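Local coordinates for protein putative peptidase M23 (PDB 2HSI) that binds a zinc ion and is probably a metalloendopeptidase of the M23 family, although its substrate is not established, at residues L152-P157 against A274-A279; L148-M153 against A195-K200; P59-R64 against Q220-M225; I71-I76 against V264-A269; K212-D217 against C227-I232. One frame throughout, in Å; residues are numbered along the deposited sequence. Where two conformers were deposited one is given.

Contact 1: residues L152-P157 against A274-A279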
# COMPACT_ATOMS: atom_id res chain seq x y z
N LEU A 152 2.38 11.19 -1.10
CA LEU A 152 1.17 10.37 -1.05
C LEU A 152 0.64 10.11 -2.44
O LEU A 152 0.06 9.05 -2.69
CB LEU A 152 0.09 11.00 -0.17
CG LEU A 152 0.38 11.24 1.32
CD1 LEU A 152 -0.86 11.86 1.97
CD2 LEU A 152 0.80 9.98 2.05
N MET A 153 0.84 11.07 -3.34
CA MET A 153 0.61 10.82 -4.76
C MET A 153 1.83 10.08 -5.27
O MET A 153 2.96 10.59 -5.22
CB MET A 153 0.38 12.10 -5.55
CG MET A 153 0.00 11.83 -7.02
SD MET A 153 -0.38 13.28 -8.03
CE MET A 153 -1.04 12.49 -9.50
N LEU A 154 1.60 8.87 -5.78
CA LEU A 154 2.68 7.96 -6.14
C LEU A 154 3.00 8.01 -7.63
O LEU A 154 2.12 8.26 -8.45
CB LEU A 154 2.29 6.52 -5.76
CG LEU A 154 2.00 6.24 -4.28
CD1 LEU A 154 1.64 4.78 -4.06
CD2 LEU A 154 3.19 6.65 -3.42
N ASP A 155 4.27 7.78 -7.96
CA ASP A 155 4.66 7.60 -9.34
C ASP A 155 4.27 6.21 -9.78
O ASP A 155 4.27 5.28 -8.97
CB ASP A 155 6.16 7.75 -9.52
CG ASP A 155 6.66 9.14 -9.23
OD1 ASP A 155 5.87 10.11 -9.27
OD2 ASP A 155 7.87 9.27 -8.97
N LYS A 156 3.95 6.06 -11.06
CA LYS A 156 3.87 4.75 -11.68
C LYS A 156 5.24 4.08 -11.53
O LYS A 156 6.27 4.71 -11.77
CB LYS A 156 3.51 4.87 -13.16
CG LYS A 156 2.08 5.28 -13.43
CD LYS A 156 1.87 5.61 -14.89
CE LYS A 156 2.00 4.38 -15.76
NZ LYS A 156 1.82 4.70 -17.20
N PRO A 157 5.26 2.82 -11.07
CA PRO A 157 6.51 2.08 -10.91
C PRO A 157 7.17 1.64 -12.21
O PRO A 157 8.36 1.35 -12.22
CB PRO A 157 6.11 0.88 -10.06
CG PRO A 157 4.67 0.72 -10.25
CD PRO A 157 4.08 2.02 -10.67
N ALA A 274 -4.40 2.52 -8.48
CA ALA A 274 -4.80 3.55 -9.45
C ALA A 274 -5.23 4.88 -8.79
O ALA A 274 -5.04 5.94 -9.36
CB ALA A 274 -5.90 3.04 -10.38
N ILE A 275 -5.78 4.79 -7.58
CA ILE A 275 -6.15 5.98 -6.78
C ILE A 275 -4.94 6.91 -6.58
O ILE A 275 -5.02 8.12 -6.78
CB ILE A 275 -6.77 5.55 -5.41
CG1 ILE A 275 -8.09 4.81 -5.63
CG2 ILE A 275 -6.95 6.75 -4.44
CD1 ILE A 275 -8.63 4.14 -4.39
N PHE A 276 -3.81 6.30 -6.24
CA PHE A 276 -2.58 7.02 -5.90
C PHE A 276 -1.85 7.61 -7.10
O PHE A 276 -1.05 8.54 -6.94
CB PHE A 276 -1.65 6.09 -5.12
CG PHE A 276 -2.24 5.60 -3.83
CD1 PHE A 276 -2.06 6.33 -2.65
CD2 PHE A 276 -3.02 4.45 -3.79
CE1 PHE A 276 -2.62 5.90 -1.46
CE2 PHE A 276 -3.59 4.02 -2.61
CZ PHE A 276 -3.38 4.75 -1.44
N ILE A 277 -2.10 7.08 -8.29
CA ILE A 277 -1.46 7.61 -9.50
C ILE A 277 -2.41 8.54 -10.28
O ILE A 277 -2.03 9.12 -11.29
CB ILE A 277 -0.88 6.47 -10.41
CG1 ILE A 277 -1.98 5.54 -10.93
CG2 ILE A 277 0.22 5.68 -9.66
CD1 ILE A 277 -1.49 4.45 -11.89
N GLY A 278 -3.63 8.69 -9.77
CA GLY A 278 -4.65 9.55 -10.37
C GLY A 278 -5.50 8.89 -11.45
O GLY A 278 -5.99 9.57 -12.36
N ALA A 279 -5.71 7.57 -11.34
CA ALA A 279 -6.38 6.79 -12.39
C ALA A 279 -7.63 6.01 -11.94
O ALA A 279 -8.00 5.02 -12.57
CB ALA A 279 -5.37 5.86 -13.07
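Extended backbone at Met153 and Leu154 passes the last turn of helix 273-277, with Met153 CA 5.1 Å from Phe276 CA, and Leu154 N donates to Phe276 O at 2.9 Å. The amide lies above the carbonyl plane of Phe276 and the bond is somewhat bent (152° at the hydrogen). Met153 also touches this oxygen: its CA makes a CH···O contact there, and its CG, anti to the backbone N (chi1 -174°), comes to 3.5 Å from Phe276 O. From there the extended chain carries CE past Ile277 O. Leu154 and Phe276 send their side chains the same way, side by side, with Leu154 CD1 3.7 Å from Phe276 CB. The ring receives Leu152 O at its edge, in plane, 3.4 Å from Phe276 CD1. Ile277 spreads two branches over the other half of the loop: CG2 rests 3.4 Å from Leu154 O, while CD1 meets Lys156 CG at 4.0 Å where the two side chains cross at about a right angle. Lys156 NZ is hydrogen-bonded to Gly160 O. Just beyond Ile277 the helix ends in a Schellman motif, with Gly278 at positive phi, Ala279 N bonded to Ala274 O and Gly278 N weakly to Ile275 O. The arrangement is that of a short C-terminal helix of the M23 domain, held at its capped end by the loop that leads into strand 183-185.

Contact 2: residues L148-M153 against A195-K200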
# COMPACT_ATOMS: atom_id res chain seq x y z
N LEU A 148 6.86 9.52 8.16
CA LEU A 148 5.89 10.06 7.21
C LEU A 148 6.36 9.76 5.79
O LEU A 148 7.54 9.96 5.47
CB LEU A 148 5.73 11.58 7.41
CG LEU A 148 5.18 12.09 8.76
CD1 LEU A 148 5.54 13.56 8.99
CD2 LEU A 148 3.67 11.90 8.88
N PRO A 149 5.43 9.28 4.93
CA PRO A 149 5.68 9.09 3.51
C PRO A 149 6.21 10.34 2.82
O PRO A 149 5.78 11.48 3.11
CB PRO A 149 4.30 8.74 2.97
CG PRO A 149 3.64 8.04 4.11
CD PRO A 149 4.07 8.87 5.29
N SER A 150 7.15 10.11 1.91
CA SER A 150 7.77 11.19 1.12
C SER A 150 6.75 11.87 0.22
O SER A 150 6.79 13.09 0.04
CB SER A 150 8.95 10.64 0.30
OG SER A 150 8.52 9.93 -0.86
N ASN A 151 5.84 11.08 -0.34
CA ASN A 151 4.76 11.57 -1.19
C ASN A 151 3.58 10.63 -1.12
O ASN A 151 3.76 9.40 -1.07
CB ASN A 151 5.22 11.73 -2.65
CG ASN A 151 6.01 10.53 -3.17
OD1 ASN A 151 7.06 10.19 -2.63
ND2 ASN A 151 5.52 9.91 -4.23
N LEU A 152 2.38 11.19 -1.10
CA LEU A 152 1.17 10.37 -1.05
C LEU A 152 0.64 10.11 -2.44
O LEU A 152 0.06 9.05 -2.69
CB LEU A 152 0.09 11.00 -0.17
CG LEU A 152 0.38 11.24 1.32
CD1 LEU A 152 -0.86 11.86 1.97
CD2 LEU A 152 0.80 9.98 2.05
N MET A 153 0.84 11.07 -3.34
CA MET A 153 0.61 10.82 -4.76
C MET A 153 1.83 10.08 -5.27
O MET A 153 2.96 10.59 -5.22
CB MET A 153 0.38 12.10 -5.55
CG MET A 153 0.00 11.83 -7.02
SD MET A 153 -0.38 13.28 -8.03
CE MET A 153 -1.04 12.49 -9.50
N ALA A 195 10.70 2.71 -7.34
CA ALA A 195 9.96 3.01 -6.11
C ALA A 195 8.97 4.15 -6.34
O ALA A 195 9.37 5.24 -6.77
CB ALA A 195 10.91 3.35 -4.98
N PRO A 196 7.67 3.90 -6.10
CA PRO A 196 6.62 4.92 -6.27
C PRO A 196 6.73 6.09 -5.30
O PRO A 196 6.26 7.20 -5.61
CB PRO A 196 5.32 4.13 -5.99
CG PRO A 196 5.68 2.69 -6.19
CD PRO A 196 7.11 2.59 -5.71
N ALA A 197 7.33 5.83 -4.14
CA ALA A 197 7.71 6.83 -3.12
C ALA A 197 8.95 6.30 -2.44
O ALA A 197 9.29 5.12 -2.61
CB ALA A 197 6.59 7.00 -2.09
N ALA A 198 9.60 7.12 -1.62
CA ALA A 198 10.76 6.65 -0.84
C ALA A 198 10.31 5.62 0.19
O ALA A 198 9.15 5.57 0.57
CB ALA A 198 11.47 7.81 -0.15
N GLY A 199 11.24 4.78 0.62
CA GLY A 199 10.90 3.77 1.62
C GLY A 199 12.01 2.81 1.93
O GLY A 199 13.07 2.84 1.30
N LYS A 200 11.77 1.95 2.92
CA LYS A 200 12.73 0.94 3.32
C LYS A 200 12.25 -0.43 2.83
O LYS A 200 11.07 -0.76 2.96
CB LYS A 200 12.91 0.97 4.85
CG LYS A 200 13.95 -0.01 5.38
CD LYS A 200 14.01 0.01 6.91
CE LYS A 200 14.57 1.33 7.43
NZ LYS A 200 15.12 1.20 8.80
O HOH W 1 8.29 7.45 2.32
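Ser150 and Asn151 reach Ala197 and Ala198 by the same first torsion: Ser150 OG (chi1 77°) and Asn151 CG (chi1 46°) each sit between their own backbone N and carbonyl carbon. Ser150 OG thereby accepts Ala198 N at 3.1 Å in a nearly straight bond. The methyl of Ala198 packs against the serine CB. Asn151 spends both amide hydrogens on carbonyls. One goes across the contact from Asn151 ND2 to Pro196 O at 3.1 Å, in the carbonyl plane and on a lone pair; the other returns to Met153 O, 2.8 Å from Asn151 ND2 and almost linear (171°). Both acceptors lie close to the plane of the amide, which holds that plane in place. Asn151 OD1 is 3.3 Å from Ala197 CB. A water completes the seam, accepting from Ser150 N and donating to Ala198 O, a carbonyl that His218 ND1 also binds. Asn151 O, by contrast, is buried without a modelled partner. Around these polar contacts, Leu152 leans on Ile27 and Leu31 of helix 26-31, Pro149 on Leu61 of strand 58-64, and Pro196 on Ser224 and Phe226 of strand 222-229, while Gly199 opens strand 199-207.

Contact 3: residues P59-R64 against Q220-M225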
# COMPACT_ATOMS: atom_id res chain seq x y z
N PRO A 59 -3.35 0.06 13.11
CA PRO A 59 -2.87 1.45 13.07
C PRO A 59 -2.91 2.05 11.67
O PRO A 59 -2.61 1.36 10.69
CB PRO A 59 -1.44 1.34 13.62
CG PRO A 59 -1.03 -0.05 13.37
CD PRO A 59 -2.28 -0.87 13.52
N VAL A 60 -3.27 3.33 11.59
CA VAL A 60 -3.55 4.03 10.35
C VAL A 60 -2.60 5.22 10.15
O VAL A 60 -2.21 5.86 11.12
CB VAL A 60 -5.04 4.51 10.36
CG1 VAL A 60 -5.33 5.52 9.28
CG2 VAL A 60 -5.97 3.33 10.26
N LEU A 61 -2.24 5.47 8.88
CA LEU A 61 -1.42 6.62 8.46
C LEU A 61 -2.05 7.97 8.84
O LEU A 61 -3.20 8.26 8.47
CB LEU A 61 -1.18 6.57 6.95
CG LEU A 61 -0.55 7.77 6.21
CD1 LEU A 61 0.83 8.05 6.75
CD2 LEU A 61 -0.48 7.51 4.71
N VAL A 62 -1.29 8.76 9.57
CA VAL A 62 -1.73 10.07 10.05
C VAL A 62 -0.75 11.14 9.57
O VAL A 62 0.46 11.05 9.81
CB VAL A 62 -1.87 10.09 11.60
CG1 VAL A 62 -2.17 11.50 12.11
CG2 VAL A 62 -2.96 9.12 12.08
N VAL A 63 -1.26 12.15 8.87
CA VAL A 63 -0.43 13.22 8.32
C VAL A 63 -1.13 14.56 8.52
O VAL A 63 -2.35 14.60 8.67
CB VAL A 63 -0.10 13.03 6.80
CG1 VAL A 63 0.68 11.73 6.54
CG2 VAL A 63 -1.36 13.06 5.92
N ARG A 64 -0.37 15.65 8.54
CA ARG A 64 -0.97 16.98 8.44
C ARG A 64 -1.38 17.24 6.99
O ARG A 64 -0.64 16.94 6.06
CB ARG A 64 -0.01 18.06 8.92
CG ARG A 64 0.13 18.17 10.44
CD ARG A 64 0.87 19.45 10.81
NE ARG A 64 1.22 19.52 12.22
CZ ARG A 64 0.41 19.97 13.18
NH1 ARG A 64 -0.83 20.37 12.89
NH2 ARG A 64 0.82 20.00 14.44
N GLN A 220 4.36 4.24 8.21
CA GLN A 220 3.03 4.19 8.85
C GLN A 220 2.02 3.31 8.11
O GLN A 220 0.89 3.72 7.83
CB GLN A 220 2.47 5.61 9.10
CG GLN A 220 3.28 6.43 10.11
CD GLN A 220 2.55 7.66 10.61
OE1 GLN A 220 1.32 7.70 10.68
NE2 GLN A 220 3.32 8.67 10.99
N GLY A 221 2.47 2.11 7.78
CA GLY A 221 1.65 1.10 7.14
C GLY A 221 1.40 1.26 5.66
O GLY A 221 0.76 0.40 5.05
N PHE A 222 1.89 2.36 5.08
CA PHE A 222 1.74 2.66 3.66
C PHE A 222 2.83 1.89 2.95
O PHE A 222 4.01 2.24 3.04
CB PHE A 222 1.91 4.17 3.44
CG PHE A 222 1.61 4.64 2.03
CD1 PHE A 222 0.68 4.00 1.22
CD2 PHE A 222 2.22 5.81 1.55
CE1 PHE A 222 0.39 4.49 -0.05
CE2 PHE A 222 1.94 6.30 0.28
CZ PHE A 222 1.03 5.65 -0.52
N ILE A 223 2.45 0.83 2.25
CA ILE A 223 3.41 -0.18 1.76
C ILE A 223 3.15 -0.54 0.29
O ILE A 223 2.00 -0.81 -0.10
CB ILE A 223 3.38 -1.45 2.68
CG1 ILE A 223 3.98 -1.14 4.07
CG2 ILE A 223 4.09 -2.68 2.02
CD1 ILE A 223 3.64 -2.13 5.16
N SER A 224 4.21 -0.54 -0.53
CA SER A 224 4.14 -1.11 -1.88
C SER A 224 4.74 -2.51 -1.89
O SER A 224 5.76 -2.77 -1.25
CB SER A 224 4.87 -0.25 -2.91
OG SER A 224 4.16 0.94 -3.18
N MET A 225 4.09 -3.41 -2.62
CA MET A 225 4.63 -4.75 -2.85
C MET A 225 4.71 -4.97 -4.36
O MET A 225 3.82 -4.53 -5.11
CB MET A 225 3.75 -5.80 -2.17
CG MET A 225 4.18 -7.27 -2.39
SD MET A 225 3.62 -7.96 -3.97
CE MET A 225 2.99 -9.55 -3.43
O HOH W 2 1.93 11.23 12.16
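Leu61 and Val62, on strand 58-64 of the N-terminal domain, meet Gln220 at the tip of a beta hairpin of the M23 domain. Gln220 and Gly221, both at positive phi, lie in the tight turn that joins strands 213-219 and 222-229. The apolar part of the contact belongs to Leu61. Its CG is anti to the backbone N (chi1 170°), and the two methyls reach different residues of the hairpin. Leu61 CD1 comes to 3.8 Å from Gln220 CB, the two side chains crossing at about a right angle, while Leu61 CD2 approaches Phe222 CB at 4.3 Å. Leu266 and Pro149 add further hydrophobic contacts to the same leucine. The polar part is carried by the extended glutamine side chain, which runs out to the backbone of the strand. Val62 N donates to Gln220 OE1 at 3.0 Å, nearly straight (168°) and tilted about 30° from the plane of the side-chain carbonyl. At the other end of the amide, Gln220 NE2 binds Pro146 O and also gives a hydrogen bond of 3.1 Å to a water, which in turn donates to Val62 O at 2.8 Å.

Contact 4: residues I71-I76 against V264-A269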
# COMPACT_ATOMS: atom_id res chain seq x y z
N ILE A 71 -5.06 14.54 9.54
CA ILE A 71 -6.00 13.69 8.83
C ILE A 71 -5.49 12.25 8.86
O ILE A 71 -4.28 12.01 8.93
CB ILE A 71 -6.23 14.16 7.35
CG1 ILE A 71 -4.90 14.39 6.63
CG2 ILE A 71 -7.12 15.42 7.29
CD1 ILE A 71 -5.00 14.52 5.12
N ALA A 72 -6.42 11.29 8.87
CA ALA A 72 -6.06 9.89 8.62
C ALA A 72 -6.31 9.54 7.16
O ALA A 72 -7.29 10.00 6.55
CB ALA A 72 -6.84 8.95 9.54
N VAL A 73 -5.42 8.74 6.58
CA VAL A 73 -5.56 8.27 5.20
C VAL A 73 -5.75 6.77 5.33
O VAL A 73 -4.78 6.05 5.63
CB VAL A 73 -4.33 8.65 4.32
CG1 VAL A 73 -4.44 8.08 2.91
CG2 VAL A 73 -4.16 10.16 4.25
N VAL A 74 -6.99 6.33 5.17
CA VAL A 74 -7.45 5.02 5.66
C VAL A 74 -7.71 4.08 4.49
O VAL A 74 -8.48 4.41 3.59
CB VAL A 74 -8.77 5.15 6.50
CG1 VAL A 74 -9.16 3.81 7.15
CG2 VAL A 74 -8.67 6.24 7.57
N GLY A 75 -7.06 2.91 4.51
CA GLY A 75 -7.31 1.88 3.51
C GLY A 75 -8.57 1.09 3.86
O GLY A 75 -8.73 0.66 5.00
N ILE A 76 -9.46 0.93 2.88
CA ILE A 76 -10.72 0.20 3.08
C ILE A 76 -10.65 -1.17 2.39
O ILE A 76 -10.57 -1.24 1.17
CB ILE A 76 -11.94 0.98 2.53
CG1 ILE A 76 -11.91 2.45 2.97
CG2 ILE A 76 -13.25 0.30 2.93
CD1 ILE A 76 -11.93 2.69 4.47
N VAL A 264 -0.69 -2.02 -3.30
CA VAL A 264 -0.56 -0.92 -2.33
C VAL A 264 -1.40 -1.26 -1.12
O VAL A 264 -2.57 -1.61 -1.25
CB VAL A 264 -0.98 0.45 -2.91
CG1 VAL A 264 -1.04 1.52 -1.80
CG2 VAL A 264 -0.02 0.90 -4.00
N SER A 265 -0.80 -1.16 0.06
CA SER A 265 -1.48 -1.45 1.31
C SER A 265 -1.47 -0.21 2.21
O SER A 265 -0.51 0.57 2.22
CB SER A 265 -0.84 -2.65 1.99
OG SER A 265 -1.56 -3.10 3.13
N LEU A 266 -2.55 -0.06 2.96
CA LEU A 266 -2.68 0.95 4.02
C LEU A 266 -3.41 0.26 5.15
O LEU A 266 -4.43 -0.40 4.92
CB LEU A 266 -3.52 2.15 3.56
CG LEU A 266 -2.91 3.25 2.69
CD1 LEU A 266 -4.03 4.05 2.04
CD2 LEU A 266 -2.03 4.17 3.53
N ASN A 267 -2.89 0.42 6.37
CA ASN A 267 -3.45 -0.23 7.57
C ASN A 267 -3.85 -1.69 7.37
O ASN A 267 -4.95 -2.10 7.76
CB ASN A 267 -4.59 0.59 8.23
CG ASN A 267 -5.68 1.01 7.24
OD1 ASN A 267 -5.61 2.10 6.67
ND2 ASN A 267 -6.66 0.15 7.02
N ASP A 268 -2.96 -2.46 6.74
CA ASP A 268 -3.20 -3.88 6.41
C ASP A 268 -4.46 -4.11 5.56
O ASP A 268 -5.18 -5.11 5.74
CB ASP A 268 -3.20 -4.75 7.67
CG ASP A 268 -3.06 -6.24 7.37
OD1 ASP A 268 -2.45 -6.61 6.34
OD2 ASP A 268 -3.57 -7.05 8.18
N ALA A 269 -4.72 -3.18 4.63
CA ALA A 269 -5.78 -3.33 3.66
C ALA A 269 -5.22 -3.05 2.27
O ALA A 269 -4.70 -1.95 2.02
CB ALA A 269 -6.92 -2.37 3.98
O HOH W 3 -3.59 3.88 6.83
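Asn267 OD1 is gripped twice: Gly75 N donates to it at 2.7 Å, in the carbonyl plane and on a lone pair, and a water gives it a second bond, also 2.7 Å long. The same water donates to Val73 O at 2.8 Å, so it ties the amide to the strand two residues back. Asn267 ND2 completes the pairing by donating to Gly75 O at 2.9 Å, almost linearly (175°) and close to its own amide plane. One side-chain amide thus satisfies both the N-H and the carbonyl of a single glycine. The position of Asn267 CG between the backbone N and the carbonyl carbon (chi1 50°) starts the side chain on this course. The hairpin backbone at Leu266 O occupies the place where a side chain on Gly75 would lie. Leu266 CB lies 3.7 Å from Gly75 N, and Ala269 CB approaches Gly75 O at the same distance. Farther along, Leu266 and Val73 cross obliquely, Leu266 CD1 being 4.1 Å from Val73 CG1. Val60 and Tyr55 also touch the asparagine, and Asp268, beyond it, forms salt bridges with Lys58, Arg142 and Arg270. The axes of strands 71-75 and 264-266 are inclined at 120°. Their polar link runs through the Asn267 side chain, with no backbone-to-backbone bond between the two strands. Asn267 and Asp268 link Leu266 and Ala269, which bond to each other in both directions: this is a two-residue beta hairpin whose turn residues are both left-handed (type I'/III'), here joining strands 260-266 and 269-271 and wedged against the neighbouring domain.

Contact 5: residues K212-D217 against C227-I232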
# COMPACT_ATOMS: atom_id res chain seq x y z
N LYS A 212 9.69 -13.80 -7.22
CA LYS A 212 10.57 -12.81 -6.60
C LYS A 212 9.74 -11.60 -6.19
O LYS A 212 9.10 -10.95 -7.01
CB LYS A 212 11.75 -12.40 -7.50
CG LYS A 212 12.67 -13.56 -7.88
CD LYS A 212 13.96 -13.06 -8.50
CE LYS A 212 14.63 -14.15 -9.31
NZ LYS A 212 14.81 -15.42 -8.55
N THR A 213 9.74 -11.34 -4.88
CA THR A 213 8.80 -10.40 -4.28
C THR A 213 9.58 -9.43 -3.44
O THR A 213 10.50 -9.84 -2.74
CB THR A 213 7.76 -11.15 -3.41
OG1 THR A 213 7.07 -12.11 -4.21
CG2 THR A 213 6.72 -10.18 -2.80
N VAL A 214 9.23 -8.15 -3.54
CA VAL A 214 9.85 -7.11 -2.73
C VAL A 214 8.78 -6.19 -2.10
O VAL A 214 7.85 -5.78 -2.78
CB VAL A 214 10.94 -6.30 -3.53
CG1 VAL A 214 10.38 -5.67 -4.82
CG2 VAL A 214 11.62 -5.26 -2.64
N PHE A 215 8.91 -5.93 -0.80
CA PHE A 215 8.04 -5.01 -0.08
C PHE A 215 8.82 -3.75 0.30
O PHE A 215 9.90 -3.85 0.89
CB PHE A 215 7.55 -5.62 1.23
CG PHE A 215 6.48 -6.68 1.09
CD1 PHE A 215 5.24 -6.49 1.67
CD2 PHE A 215 6.74 -7.89 0.47
CE1 PHE A 215 4.26 -7.47 1.60
CE2 PHE A 215 5.76 -8.87 0.38
CZ PHE A 215 4.52 -8.66 0.95
N VAL A 216 8.25 -2.58 -0.02
CA VAL A 216 8.82 -1.28 0.34
C VAL A 216 7.89 -0.52 1.30
O VAL A 216 6.73 -0.21 0.97
CB VAL A 216 9.10 -0.40 -0.91
CG1 VAL A 216 9.68 0.94 -0.50
CG2 VAL A 216 10.04 -1.11 -1.87
N ASP A 217 8.41 -0.24 2.49
CA ASP A 217 7.65 0.46 3.52
C ASP A 217 7.82 1.98 3.36
O ASP A 217 8.86 2.53 3.67
CB ASP A 217 8.10 -0.04 4.91
CG ASP A 217 7.45 0.71 6.07
OD1 ASP A 217 6.36 1.28 5.88
OD2 ASP A 217 8.03 0.70 7.18
N CYS A 227 5.73 -8.23 -7.15
CA CYS A 227 6.03 -9.65 -7.26
C CYS A 227 6.22 -10.10 -8.71
O CYS A 227 6.04 -9.31 -9.64
CB CYS A 227 4.97 -10.48 -6.53
SG CYS A 227 3.31 -10.27 -7.17
N HIS A 228 6.62 -11.37 -8.86
CA HIS A 228 7.00 -11.99 -10.14
C HIS A 228 8.23 -11.36 -10.81
O HIS A 228 8.38 -11.47 -12.01
CB HIS A 228 5.84 -12.04 -11.15
CG HIS A 228 4.56 -12.59 -10.58
ND1 HIS A 228 4.42 -13.90 -10.19
CD2 HIS A 228 3.37 -11.99 -10.35
CE1 HIS A 228 3.19 -14.09 -9.74
NE2 HIS A 228 2.53 -12.95 -9.83
N LEU A 229 9.11 -10.73 -10.04
CA LEU A 229 10.28 -10.04 -10.62
C LEU A 229 11.28 -11.04 -11.21
O LEU A 229 11.38 -12.16 -10.74
CB LEU A 229 11.00 -9.18 -9.57
CG LEU A 229 10.44 -7.77 -9.31
CD1 LEU A 229 9.06 -7.82 -8.69
CD2 LEU A 229 11.36 -6.97 -8.41
N SER A 230 12.00 -10.63 -12.25
CA SER A 230 13.10 -11.42 -12.78
C SER A 230 14.38 -11.19 -11.96
O SER A 230 15.22 -12.07 -11.82
CB SER A 230 13.33 -11.09 -14.26
OG SER A 230 13.67 -9.71 -14.43
N LYS A 231 14.49 -9.98 -11.40
CA LYS A 231 15.70 -9.51 -10.76
C LYS A 231 15.27 -8.55 -9.65
O LYS A 231 14.35 -7.75 -9.86
CB LYS A 231 16.53 -8.75 -11.80
CG LYS A 231 17.98 -9.16 -11.94
CD LYS A 231 18.89 -8.20 -11.18
CE LYS A 231 20.34 -8.19 -11.69
NZ LYS A 231 20.47 -7.91 -13.14
N ILE A 232 15.90 -8.67 -8.48
CA ILE A 232 15.76 -7.71 -7.38
C ILE A 232 17.13 -7.05 -7.15
O ILE A 232 18.11 -7.74 -6.89
CB ILE A 232 15.24 -8.40 -6.07
CG1 ILE A 232 13.80 -8.91 -6.26
CG2 ILE A 232 15.31 -7.44 -4.87
CD1 ILE A 232 13.30 -9.83 -5.16
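The side chain of Lys212 passes the carbonyls of Leu229 and Ser230, touching them from CB to CE. Its CG, anti to the carbonyl carbon, lies 3.4 Å from Leu229 O; farther out, Lys212 CE passes 3.3 Å from Ser230 O. The chain then bends at its last torsion (chi4 -52°), and NZ forms a salt bridge with Asp206. On its backbone side, Lys212 O accepts Leu229 N at 3.0 Å, in the carbonyl plane and on a lone pair, and also takes a CH···O contact from Cys227 CA. Leu229 CD1 sits 3.6 Å from Lys212 O, whereas the side chains of Leu229 and Val214 cross at about a right angle, with Leu229 CD2 3.9 Å from Val214 CG1. Segment 212-217 and the start of 227-232 belong to the hairpin of strands 213-219 and 222-229 in the M23 domain; left-handed His228 turns the chain out of that sheet toward strand 231-232 of another sheet. From there Ile232 comes back across the corner and sets CD1 3.8 Å from Lys212 CB. Thr213 OG1, anti to the carbonyl carbon (chi1 -58°) and bonded to Gly211 O, lies 3.5 Å from Cys227 CB. The imidazole of His228 lies beside the metal site, about 6 Å (side chain) from the zinc ion; its ring meets that of the zinc ligand His259, with the planes about 25° apart, and its ND1 is hydrogen-bonded to Thr252 O.

In the fold
Contacts 3 and 4 are buried and join the two domains: strands 58-64 and 70-75, neighbours in the N-terminal sheet, each meet a hairpin turn of the M23 sheet, and in both a side-chain amide reaches the opposing backbone with a bridging water. Contacts 1 and 2 are only partly buried and share Leu152 and Met153 of one loop; contact 2 is largely polar, whereas contact 1 adds hydrophobic packing to a single backbone bond. Phe222 and Phe276 meet between contacts 1 and 3, and Phe276 also packs on Leu266 of contact 4. Contact 5, also partly buried, lies about 20 Å from contact 3, centre to centre, and borders the zinc site.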